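Local coordinates for protein glycoside hydrolase, family 11\:clostridium cellulosome enzyme, dockerin type i\:polysaccharide (Clostridium thermocellum, PDB 2C71) that removes acetyl groups from acetylated xylan as a metal-dependent family 4 carbohydrate esterase, and is seen here with a bound magnesium ion, at residues A[11-16]-A[66-71]; A[20-25]-A[163-168]; A[110-113]-A[119-122]; A[137-142]-A[169-174]; A[187-190]-A[195-198]. All coordinates share one frame; numbering follows the deposited sequence.

Contact 1: residues A[11-16]-A[66-71]; sequences FDDGPD and WSYSGM. With MG (magnesium ion), chain B.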
# COMPACT_ATOMS: atom_id res chain seq x y z
N PHE A 11 -2.23 -1.30 1.32
CA PHE A 11 -3.04 -0.49 2.23
C PHE A 11 -2.42 0.88 2.40
O PHE A 11 -1.28 0.99 2.82
CB PHE A 11 -3.12 -1.15 3.59
CG PHE A 11 -3.81 -2.48 3.57
CD1 PHE A 11 -5.20 -2.55 3.61
CD2 PHE A 11 -3.09 -3.68 3.50
CE1 PHE A 11 -5.86 -3.78 3.54
CE2 PHE A 11 -3.75 -4.89 3.43
CZ PHE A 11 -5.11 -4.92 3.44
N ASP A 12 -3.19 1.92 2.10
CA ASP A 12 -2.72 3.30 2.26
C ASP A 12 -3.10 3.90 3.61
O ASP A 12 -4.05 3.45 4.25
CB ASP A 12 -3.25 4.18 1.12
CG ASP A 12 -2.52 3.94 -0.19
OD1 ASP A 12 -1.50 3.23 -0.18
OD2 ASP A 12 -2.98 4.47 -1.22
N ASP A 13 -2.47 5.03 3.93
CA ASP A 13 -2.94 6.15 4.77
C ASP A 13 -2.62 6.03 6.25
O ASP A 13 -2.89 6.96 7.02
CB ASP A 13 -4.42 6.51 4.63
CG ASP A 13 -4.77 7.29 3.34
OD1 ASP A 13 -3.92 7.43 2.42
OD2 ASP A 13 -5.94 7.77 3.28
N GLY A 14 -2.03 4.89 6.66
CA GLY A 14 -1.63 4.68 8.03
C GLY A 14 -0.16 5.03 8.28
O GLY A 14 0.47 5.69 7.46
N PRO A 15 0.37 4.65 9.45
CA PRO A 15 -0.23 3.74 10.42
C PRO A 15 -1.14 4.41 11.42
O PRO A 15 -0.92 5.57 11.80
CB PRO A 15 1.03 3.23 11.18
CG PRO A 15 1.97 4.40 11.13
CD PRO A 15 1.81 4.94 9.75
N ASP A 16 -2.10 3.65 11.91
CA ASP A 16 -2.93 4.04 13.05
C ASP A 16 -2.96 2.87 14.01
O ASP A 16 -3.30 1.76 13.61
CB ASP A 16 -4.34 4.38 12.55
CG ASP A 16 -5.29 4.85 13.63
OD1 ASP A 16 -5.80 4.03 14.40
OD2 ASP A 16 -5.49 6.07 13.70
N TRP A 66 4.86 12.46 3.03
CA TRP A 66 4.82 12.95 4.41
C TRP A 66 3.40 13.21 4.90
O TRP A 66 3.15 13.15 6.12
CB TRP A 66 5.69 14.21 4.55
CG TRP A 66 5.79 14.70 5.95
CD1 TRP A 66 5.17 15.79 6.48
CD2 TRP A 66 6.56 14.12 7.00
NE1 TRP A 66 5.50 15.92 7.82
CE2 TRP A 66 6.35 14.90 8.15
CE3 TRP A 66 7.40 13.02 7.07
CZ2 TRP A 66 6.96 14.58 9.38
CZ3 TRP A 66 7.99 12.71 8.28
CH2 TRP A 66 7.77 13.49 9.41
N SER A 67 2.50 13.58 3.98
CA SER A 67 1.17 14.04 4.38
C SER A 67 0.13 13.56 3.37
O SER A 67 0.30 12.50 2.72
CB SER A 67 1.18 15.54 4.61
OG SER A 67 -0.02 16.00 5.25
N TYR A 68 -0.96 14.33 3.25
CA TYR A 68 -2.14 13.93 2.51
C TYR A 68 -2.44 14.88 1.33
O TYR A 68 -3.53 14.85 0.75
CB TYR A 68 -3.37 13.82 3.44
CG TYR A 68 -3.20 12.74 4.49
CD1 TYR A 68 -3.42 11.39 4.18
CD2 TYR A 68 -2.70 13.02 5.76
CE1 TYR A 68 -3.26 10.37 5.11
CE2 TYR A 68 -2.55 11.95 6.73
CZ TYR A 68 -2.80 10.67 6.32
OH TYR A 68 -2.61 9.69 7.31
N SER A 69 -1.45 15.69 0.95
CA SER A 69 -1.60 16.65 -0.13
C SER A 69 -1.17 16.03 -1.45
O SER A 69 -0.14 15.38 -1.58
CB SER A 69 -0.67 17.86 0.13
OG SER A 69 -1.09 18.58 1.28
N GLY A 70 -1.93 16.31 -2.52
CA GLY A 70 -1.49 15.97 -3.87
C GLY A 70 -0.15 16.59 -4.18
O GLY A 70 0.09 17.75 -3.80
N MET A 71 0.71 15.87 -4.89
CA MET A 71 2.11 16.25 -5.02
C MET A 71 2.49 16.71 -6.43
O MET A 71 3.63 17.11 -6.67
CB MET A 71 3.02 15.10 -4.58
CG MET A 71 2.85 14.70 -3.12
SD MET A 71 4.03 13.44 -2.60
CE MET A 71 5.55 14.40 -2.57
MG MG B . -4.02 8.26 0.49
O HOH W 1 -4.85 6.60 -0.36
O HOH W 2 -5.95 8.93 0.90
O HOH W 3 -3.37 10.13 0.99
O HOH W 4 -4.18 8.97 -1.58
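Asp-13 and Tyr-68 meet at the magnesium site of a NodB-type esterase domain. Asp-13 belongs to the FDDGP signature of this family, and Tyr-68 lies four residues after His-64. In many family 4 relatives a second metal-binding histidine stands where Tyr-68 stands here.

Metal bonding comes first. Asp-13 OD1 binds the magnesium ion at 2.1 Å. His-64 NE2 and four waters complete six ligands. The hydroxyl of Tyr-68 is not one of them.

Water bonds form the second layer. Water 2, itself a metal ligand, donates to Asp-13 OD2 at 2.6 Å. One carboxylate therefore grips the ion directly and through a water, which fixes its rotation. Water 1, also on the metal, donates to Asp-12 OD2 at 3.0 Å. The other oxygen of Asp-12 forms a salt bridge with Arg-102.

Packing is slight. Tyr-68 CE1 lies 3.9 Å from Asp-13 CG, with ring and carboxylate nearly perpendicular.

Direct hydrogen bonding joins side chain to backbone. Arg-42 NE also bonds to the Tyr-68 hydroxyl. Tyr-68 OH donates to Asp-13 O at 2.8 Å, with a C=O...donor angle of 142° and the donor tilted 28° from the carbonyl plane.

Contact 2: residues A[20-25]-A[163-168]; sequences TARVLD and PTPEAL
Pro-165 and the pair Arg-22 and Val-23 carry most of this contact. Pro-165 CG lies 3.7 Å from Arg-22 CB and 4.0 Å from Val-23 CG2. The proline ring rests on the root of the arginine, not on its charged end. Val-23 divides its two methyls between two partners. With CG1 anti to the backbone N (chi1 170°), CG2 is left for Pro-165 and CG1 for Leu-168. Val-23 CG1 and Leu-168 CD1 are 4.2 Å apart. Val-23 crosses both partners at about a right angle.

The next layer sets these groups in place. The extended chain of Arg-22 leads off to a salt bridge between its NH1 and Glu-160. Phe-11 of the central strand 6-12 touches both Val-23 and Leu-168. Thr-164 OG1 is hydrogen-bonded to Asp-128 and Arg-138 near the start of its helix.

The axes of the two helix segments are nearly parallel, 5° apart, with a closest approach of 9.0 Å. No hydrogen bond joins them. They follow strands 6-12 and 151-155, which are parallel neighbours in the sheet. Parallel helices packed next to each other outside parallel strands are typical of the distorted beta/alpha barrel of the NodB family.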
# COMPACT_ATOMS: atom_id res chain seq x y z
N THR A 20 -4.97 0.18 11.94
CA THR A 20 -4.00 -0.67 11.25
C THR A 20 -3.95 -2.03 11.90
O THR A 20 -3.80 -3.06 11.24
CB THR A 20 -2.64 0.00 11.18
OG1 THR A 20 -2.77 1.27 10.53
CG2 THR A 20 -1.60 -0.88 10.49
N ALA A 21 -4.04 -2.08 13.25
CA ALA A 21 -4.04 -3.37 13.96
C ALA A 21 -5.21 -4.22 13.54
O ALA A 21 -5.08 -5.45 13.48
CB ALA A 21 -3.99 -3.19 15.46
N ARG A 22 -6.36 -3.63 13.20
CA ARG A 22 -7.48 -4.44 12.71
C ARG A 22 -7.12 -5.17 11.45
O ARG A 22 -7.49 -6.34 11.25
CB ARG A 22 -8.73 -3.58 12.51
CG ARG A 22 -9.27 -2.93 13.72
CD ARG A 22 -10.45 -2.04 13.32
NE ARG A 22 -10.87 -1.33 14.50
CZ ARG A 22 -11.64 -0.27 14.45
NH1 ARG A 22 -12.01 0.26 13.27
NH2 ARG A 22 -12.02 0.28 15.59
N VAL A 23 -6.44 -4.48 10.52
CA VAL A 23 -5.99 -5.11 9.28
C VAL A 23 -4.94 -6.17 9.59
O VAL A 23 -5.02 -7.30 9.08
CB VAL A 23 -5.48 -4.09 8.29
CG1 VAL A 23 -4.78 -4.74 7.09
CG2 VAL A 23 -6.64 -3.20 7.77
N LEU A 24 -3.92 -5.84 10.40
CA LEU A 24 -2.86 -6.80 10.70
C LEU A 24 -3.44 -8.06 11.35
O LEU A 24 -2.93 -9.16 11.09
CB LEU A 24 -1.79 -6.16 11.57
CG LEU A 24 -0.92 -5.11 10.85
CD1 LEU A 24 -0.12 -4.29 11.86
CD2 LEU A 24 0.03 -5.76 9.85
N ASP A 25 -4.45 -7.91 12.19
CA ASP A 25 -5.08 -9.09 12.82
C ASP A 25 -5.69 -10.00 11.77
O ASP A 25 -5.61 -11.22 11.91
CB ASP A 25 -6.09 -8.69 13.85
CG ASP A 25 -5.48 -8.08 15.12
OD1 ASP A 25 -4.30 -8.17 15.38
OD2 ASP A 25 -6.31 -7.56 15.94
N PRO A 163 -15.22 -0.61 7.15
CA PRO A 163 -15.20 -2.09 7.25
C PRO A 163 -14.26 -2.76 6.25
O PRO A 163 -14.54 -3.87 5.77
CB PRO A 163 -16.65 -2.47 6.98
CG PRO A 163 -17.11 -1.37 6.02
CD PRO A 163 -16.50 -0.12 6.60
N THR A 164 -13.10 -2.17 5.97
CA THR A 164 -12.10 -2.83 5.15
C THR A 164 -11.54 -4.12 5.79
O THR A 164 -11.41 -5.13 5.09
CB THR A 164 -11.07 -1.84 4.66
OG1 THR A 164 -11.72 -0.99 3.70
CG2 THR A 164 -9.83 -2.53 4.07
N PRO A 165 -11.27 -4.13 7.10
CA PRO A 165 -10.82 -5.42 7.69
C PRO A 165 -11.84 -6.53 7.43
O PRO A 165 -11.47 -7.65 7.07
CB PRO A 165 -10.64 -5.10 9.19
CG PRO A 165 -10.35 -3.60 9.21
CD PRO A 165 -11.21 -3.03 8.09
N GLU A 166 -13.12 -6.22 7.66
CA GLU A 166 -14.17 -7.21 7.45
C GLU A 166 -14.27 -7.65 5.99
O GLU A 166 -14.57 -8.82 5.68
CB GLU A 166 -15.48 -6.65 8.02
CG GLU A 166 -15.47 -6.52 9.55
CD GLU A 166 -14.50 -5.48 10.14
OE1 GLU A 166 -14.34 -4.35 9.62
OE2 GLU A 166 -13.87 -5.84 11.17
N ALA A 167 -13.99 -6.75 5.05
CA ALA A 167 -13.95 -7.12 3.64
C ALA A 167 -12.93 -8.21 3.40
O ALA A 167 -13.11 -9.06 2.51
CB ALA A 167 -13.69 -5.91 2.78
N LEU A 168 -11.81 -8.19 4.13
CA LEU A 168 -10.75 -9.18 3.94
C LEU A 168 -11.23 -10.61 4.28
O LEU A 168 -10.68 -11.56 3.74
CB LEU A 168 -9.51 -8.83 4.78
CG LEU A 168 -8.87 -7.48 4.44
CD1 LEU A 168 -7.71 -7.21 5.40
CD2 LEU A 168 -8.36 -7.46 3.02

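Contact 3: residues A[110-113]-A[119-122]; sequences PTLF and VFVG
The rings of Phe-113 and Phe-120 lie face to face, with centroids 4.2 Å apart and planes tilted by 27°. The stack is not symmetric. Phe-113 CD1 sits over the centre of the Phe-120 ring, 3.6 Å above its plane. Seen from the other ring, Phe-120 CE2 lies over the Phe-113 face but is shifted toward the rim. The shortest approach is 3.5 Å, between Phe-113 CE1 and Phe-120 CD2. At the edge of Phe-120, near its plane, stands the backbone oxygen of Leu-112, and Leu-112 O is 3.7 Å from Phe-120 CZ.

Leu-112 adds its side chain at the same end of the ring. Its CG is anti to the backbone N (chi1 -172°), which brings the branch point alongside. Leu-112 CG then lies 4.0 Å from Phe-120 CE2. Phe-120 also reaches the backbone of the helix, since its CZ is 3.7 Å from Phe-113 CA.

Outside the two segments, Phe-101 makes an edge-to-face pair with Phe-120. Ile-79 of helix 76-94 packs on Leu-112. The contact thus joins helix 110-115 to strand 119-120 within a beta-alpha-beta unit that begins at strand 100-101.

No hydrogen bond links the segments. The contact rests on dispersion between carbon surfaces. The carbonyl oxygen at the ring edge faces the weakly positive rim of Phe-120, so it probably adds a small electrostatic attraction.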
# COMPACT_ATOMS: atom_id res chain seq x y z
N PRO A 110 5.27 14.93 -14.74
CA PRO A 110 6.69 14.70 -15.06
C PRO A 110 7.60 15.10 -13.93
O PRO A 110 8.55 14.41 -13.63
CB PRO A 110 6.90 15.53 -16.32
CG PRO A 110 5.57 15.46 -16.98
CD PRO A 110 4.58 15.61 -15.85
N THR A 111 7.31 16.24 -13.29
CA THR A 111 8.14 16.69 -12.18
C THR A 111 8.14 15.69 -11.03
O THR A 111 9.17 15.44 -10.41
CB THR A 111 7.69 18.10 -11.74
OG1 THR A 111 7.82 19.00 -12.85
CG2 THR A 111 8.52 18.63 -10.59
N LEU A 112 6.97 15.15 -10.70
CA LEU A 112 6.91 14.15 -9.63
C LEU A 112 7.75 12.93 -9.99
O LEU A 112 8.57 12.45 -9.19
CB LEU A 112 5.46 13.82 -9.28
CG LEU A 112 5.27 12.94 -8.04
CD1 LEU A 112 5.82 13.64 -6.79
CD2 LEU A 112 3.80 12.58 -7.90
N PHE A 113 7.54 12.38 -11.19
CA PHE A 113 8.31 11.24 -11.63
C PHE A 113 9.79 11.53 -11.59
O PHE A 113 10.60 10.69 -11.21
CB PHE A 113 7.93 10.82 -13.06
CG PHE A 113 6.75 9.89 -13.12
CD1 PHE A 113 6.85 8.57 -12.59
CD2 PHE A 113 5.56 10.27 -13.70
CE1 PHE A 113 5.78 7.72 -12.69
CE2 PHE A 113 4.51 9.39 -13.81
CZ PHE A 113 4.63 8.09 -13.29
N VAL A 119 9.79 3.10 -7.27
CA VAL A 119 8.85 2.58 -8.26
C VAL A 119 7.43 3.04 -7.88
O VAL A 119 7.01 2.86 -6.74
CB VAL A 119 8.94 1.06 -8.35
CG1 VAL A 119 7.83 0.51 -9.22
CG2 VAL A 119 10.34 0.66 -8.92
N PHE A 120 6.72 3.66 -8.82
CA PHE A 120 5.40 4.19 -8.60
C PHE A 120 4.34 3.10 -8.77
O PHE A 120 4.32 2.39 -9.79
CB PHE A 120 5.05 5.29 -9.60
CG PHE A 120 5.68 6.65 -9.31
CD1 PHE A 120 7.04 6.81 -9.10
CD2 PHE A 120 4.89 7.78 -9.34
CE1 PHE A 120 7.60 8.07 -8.92
CE2 PHE A 120 5.43 9.05 -9.14
CZ PHE A 120 6.78 9.19 -8.92
N VAL A 121 3.47 2.96 -7.78
CA VAL A 121 2.39 1.99 -7.84
C VAL A 121 1.03 2.66 -7.67
O VAL A 121 0.88 3.57 -6.85
CB VAL A 121 2.55 0.89 -6.77
CG1 VAL A 121 3.69 -0.04 -7.14
CG2 VAL A 121 2.77 1.51 -5.41
N GLY A 122 0.04 2.21 -8.43
CA GLY A 122 -1.34 2.60 -8.22
C GLY A 122 -2.20 1.45 -7.75
O GLY A 122 -2.13 1.04 -6.59

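Contact 4: residues A[137-142]-A[169-174]; sequences QRAAAV and DIIIPT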
# COMPACT_ATOMS: atom_id res chain seq x y z
N GLN A 137 -19.63 -5.07 -0.22
CA GLN A 137 -19.44 -4.29 -1.43
C GLN A 137 -17.96 -4.07 -1.74
O GLN A 137 -17.54 -4.15 -2.89
CB GLN A 137 -20.18 -2.96 -1.33
CG GLN A 137 -21.68 -3.16 -1.38
CD GLN A 137 -22.49 -1.93 -1.00
OE1 GLN A 137 -22.05 -1.06 -0.24
NE2 GLN A 137 -23.69 -1.82 -1.62
N ARG A 138 -17.17 -3.80 -0.70
CA ARG A 138 -15.73 -3.62 -0.90
C ARG A 138 -15.12 -4.90 -1.42
O ARG A 138 -14.29 -4.90 -2.34
CB ARG A 138 -15.10 -3.17 0.43
CG ARG A 138 -15.55 -1.76 0.82
CD ARG A 138 -15.27 -1.45 2.26
NE ARG A 138 -15.82 -0.12 2.59
CZ ARG A 138 -15.28 0.80 3.35
NH1 ARG A 138 -14.17 0.58 3.99
NH2 ARG A 138 -15.89 1.97 3.45
N ALA A 139 -15.50 -6.02 -0.82
CA ALA A 139 -14.99 -7.31 -1.27
C ALA A 139 -15.39 -7.62 -2.70
O ALA A 139 -14.57 -8.09 -3.49
CB ALA A 139 -15.49 -8.42 -0.32
N ALA A 140 -16.66 -7.37 -3.05
CA ALA A 140 -17.13 -7.63 -4.41
C ALA A 140 -16.33 -6.82 -5.42
O ALA A 140 -16.01 -7.31 -6.52
CB ALA A 140 -18.62 -7.39 -4.52
N ALA A 141 -16.00 -5.59 -5.06
CA ALA A 141 -15.26 -4.70 -5.94
C ALA A 141 -13.87 -5.25 -6.23
O ALA A 141 -13.40 -5.20 -7.37
CB ALA A 141 -15.17 -3.31 -5.33
N VAL A 142 -13.22 -5.78 -5.20
CA VAL A 142 -11.90 -6.38 -5.35
C VAL A 142 -11.97 -7.67 -6.15
O VAL A 142 -11.25 -7.85 -7.13
CB VAL A 142 -11.25 -6.66 -3.99
CG1 VAL A 142 -9.97 -7.46 -4.17
CG2 VAL A 142 -10.96 -5.35 -3.25
N ASP A 169 -12.22 -10.72 5.16
CA ASP A 169 -12.82 -12.05 5.45
C ASP A 169 -13.50 -12.69 4.27
O ASP A 169 -13.73 -13.91 4.32
CB ASP A 169 -13.81 -12.00 6.62
CG ASP A 169 -13.13 -11.79 7.95
OD1 ASP A 169 -12.12 -12.48 8.25
OD2 ASP A 169 -13.63 -10.94 8.72
N ILE A 170 -13.87 -11.91 3.24
CA ILE A 170 -14.38 -12.41 1.98
C ILE A 170 -13.27 -12.46 0.94
O ILE A 170 -13.10 -13.47 0.25
CB ILE A 170 -15.56 -11.57 1.49
CG1 ILE A 170 -16.70 -11.61 2.49
CG2 ILE A 170 -16.01 -12.02 0.11
CD1 ILE A 170 -17.76 -10.54 2.26
N ILE A 171 -12.52 -11.36 0.78
CA ILE A 171 -11.49 -11.29 -0.26
C ILE A 171 -10.49 -12.42 -0.16
O ILE A 171 -10.17 -13.05 -1.18
CB ILE A 171 -10.77 -9.93 -0.19
CG1 ILE A 171 -11.73 -8.77 -0.55
CG2 ILE A 171 -9.56 -9.92 -1.09
CD1 ILE A 171 -11.21 -7.41 -0.13
N ILE A 172 -9.91 -12.61 1.02
CA ILE A 172 -8.79 -13.56 1.14
C ILE A 172 -9.26 -15.00 0.84
O ILE A 172 -8.69 -15.67 -0.03
CB ILE A 172 -8.00 -13.34 2.42
CG1 ILE A 172 -7.26 -12.01 2.36
CG2 ILE A 172 -7.02 -14.54 2.61
CD1 ILE A 172 -6.68 -11.55 3.69
N PRO A 173 -10.30 -15.50 1.52
CA PRO A 173 -10.75 -16.88 1.19
C PRO A 173 -11.19 -17.04 -0.26
O PRO A 173 -10.91 -18.06 -0.89
CB PRO A 173 -11.86 -17.12 2.19
CG PRO A 173 -11.57 -16.21 3.34
CD PRO A 173 -11.00 -14.99 2.72
N THR A 174 -11.89 -16.04 -0.82
CA THR A 174 -12.39 -16.17 -2.18
C THR A 174 -11.24 -16.24 -3.16
O THR A 174 -11.20 -17.14 -4.02
CB THR A 174 -13.31 -15.01 -2.59
OG1 THR A 174 -14.50 -15.05 -1.80
CG2 THR A 174 -13.69 -15.07 -4.07
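Ile-171 is the chief apolar partner of Ala-139 and Val-142, and its side chain can be followed outward. The bond from CA to CB is directed toward the facing helix, and CB carries two branches. The CG2 methyl lies 4.0 Å from Val-142 CG1. On the longer branch, CG1 is anti to the carbonyl carbon (chi1 -66°) and comes down on the backbone of the other helix. Ile-171 CG1 is 3.6 Å from Ala-139 CA and 3.8 Å from Ala-139 CB. The chain then continues extended (chi2 164°). Its tip, Ile-171 CD1, reaches Val-142 CG2 at 3.7 Å. Val-142 and Ile-171 cross at about a right angle.

Ala-139 CB lies 3.6 Å from Ile-170 CB, and the Ile-170 CG2 methyl is close beside it. Ala-139 thus touches both isoleucines, Ile-170 through its methyl and Ile-171 through CA and CB.

The helix is kinked here: the N atoms of Ile-170 and Pro-173 make no bond to the turn before, and the proline has no N-H to give. Thr-174, the next residue, gives two bonds to Ile-170 O: one from its N and one from OG1 at 2.9 Å, the latter from above the carbonyl plane. Ile-143 touches both Ile-170 and Thr-174.

The segment axes approach to 8.8 Å at 32°. Alanine and branched aliphatic residues fill the seam between helices 135-145 and 164-177. Such a seam is typical of neighbouring outer helices in a beta/alpha barrel, here of the NodB type.

Contact 5: residues A[187-190]-A[195-198]; sequences ELFT and PIDP
Phe-189 and Ile-196 are the nearest pair of the two segments, with CA atoms 6.5 Å apart. Segment 187-190 is regular helix. Segment 195-198 has neither helix nor strand. Ile-196 is the centre of an inverse gamma turn, with phi -87° and psi 90°. The turn lies in the loop after helix 185-192, where the chain has already come back beside the helix.

The side chains meet near their roots. Phe-189 CB lies 3.5 Å from Ile-196 CG1, and Phe-189 CG is 3.8 Å from the same atom. Ile-196 CG1 is anti to the carbonyl carbon (chi1 -57°), which directs the longer branch at the phenylalanine. Its tip, Ile-196 CD1, stays within 4.0 Å of Phe-189 CB. The two side chains pass at a slant. Ile-196 CD1 is also 4.3 Å from Thr-190 OG1, a hydroxyl already bonded to Thr-186 O. The carbonyl of Pro-195 lies at the edge of the phenylalanine ring, near its plane, with Pro-195 O 3.7 Å from Phe-189 CD2.

The rest of the ring packs on the protein interior. Tyr-204 meets it edge-to-face, and Phe-100 lies against it too. Val-119 touches both Phe-189 and Ile-196.

No hydrogen bond crosses between the segments. The hold is mainly apolar, through the isoleucine branch on the phenylalanine. The Pro-195 oxygen at the ring edge probably adds only a weak electrostatic attraction.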
# COMPACT_ATOMS: atom_id res chain seq x y z
N GLU A 187 7.85 -9.05 -3.71
CA GLU A 187 7.69 -10.42 -4.13
C GLU A 187 6.99 -10.52 -5.48
O GLU A 187 7.33 -11.36 -6.32
CB GLU A 187 6.93 -11.19 -3.07
CG GLU A 187 7.69 -11.50 -1.81
CD GLU A 187 6.82 -11.92 -0.60
OE1 GLU A 187 5.54 -11.95 -0.66
OE2 GLU A 187 7.46 -12.21 0.50
N LEU A 188 5.96 -9.69 -5.70
CA LEU A 188 5.25 -9.71 -6.97
C LEU A 188 6.20 -9.46 -8.14
O LEU A 188 6.21 -10.19 -9.13
CB LEU A 188 4.14 -8.65 -6.94
CG LEU A 188 3.32 -8.56 -8.22
CD1 LEU A 188 2.66 -9.90 -8.56
CD2 LEU A 188 2.23 -7.44 -8.12
N PHE A 189 7.01 -8.41 -8.04
CA PHE A 189 7.99 -8.12 -9.08
C PHE A 189 8.95 -9.30 -9.25
O PHE A 189 9.23 -9.77 -10.35
CB PHE A 189 8.77 -6.86 -8.77
CG PHE A 189 8.04 -5.58 -9.20
CD1 PHE A 189 6.92 -5.13 -8.53
CD2 PHE A 189 8.52 -4.85 -10.26
CE1 PHE A 189 6.29 -3.92 -8.96
CE2 PHE A 189 7.93 -3.67 -10.66
CZ PHE A 189 6.82 -3.24 -10.03
N THR A 190 9.52 -9.76 -8.14
CA THR A 190 10.58 -10.79 -8.18
C THR A 190 10.03 -12.09 -8.81
O THR A 190 10.68 -12.70 -9.66
CB THR A 190 11.13 -10.99 -6.78
OG1 THR A 190 11.65 -9.77 -6.23
CG2 THR A 190 12.25 -11.98 -6.76
N PRO A 195 12.41 -6.51 -13.00
CA PRO A 195 13.30 -5.76 -12.10
C PRO A 195 12.55 -4.64 -11.40
O PRO A 195 11.69 -3.99 -12.01
CB PRO A 195 14.36 -5.19 -13.06
CG PRO A 195 14.37 -6.18 -14.19
CD PRO A 195 12.93 -6.57 -14.38
N ILE A 196 12.88 -4.40 -10.15
CA ILE A 196 12.32 -3.30 -9.37
C ILE A 196 13.21 -2.09 -9.67
O ILE A 196 14.25 -1.88 -9.04
CB ILE A 196 12.25 -3.63 -7.88
CG1 ILE A 196 11.44 -4.90 -7.66
CG2 ILE A 196 11.63 -2.46 -7.13
CD1 ILE A 196 11.55 -5.46 -6.28
N ASP A 197 12.84 -1.36 -10.71
CA ASP A 197 13.71 -0.38 -11.34
C ASP A 197 13.07 1.00 -11.32
O ASP A 197 12.18 1.29 -12.14
CB ASP A 197 13.99 -0.80 -12.79
CG ASP A 197 14.94 0.15 -13.50
OD1 ASP A 197 15.38 1.18 -12.92
OD2 ASP A 197 15.27 -0.17 -14.69
N PRO A 198 13.51 1.89 -10.42
CA PRO A 198 12.93 3.20 -10.29
C PRO A 198 13.21 4.14 -11.46
O PRO A 198 12.69 5.23 -11.48
CB PRO A 198 13.48 3.66 -8.90
CG PRO A 198 14.78 2.99 -8.87
CD PRO A 198 14.54 1.66 -9.41

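In the fold
Contact 1 contains the metal ligand Asp-13; contacts 2 and 3 touch it, while contacts 4 and 5 do not. Contacts 2 and 4 share helix 164-177, with centres 12 Å apart. They are linked by a probable hydrogen bond of 2.9 Å between Thr-164 OG1 and Arg-138 NH1. Contact 2 touches contact 1 through Phe-11, whose CZ is 3.7 Å from Val-23 CG1. Contacts 3 and 5 lie across the chain's centre from contact 2. They meet at Val-119, whose CG2 is 3.8 Å from Ile-196 CG2. Met-71 CB reaches Leu-112 CD1 at 3.9 Å, joining contacts 1 and 3. The centres of contacts 1 and 5 are about 23 Å apart.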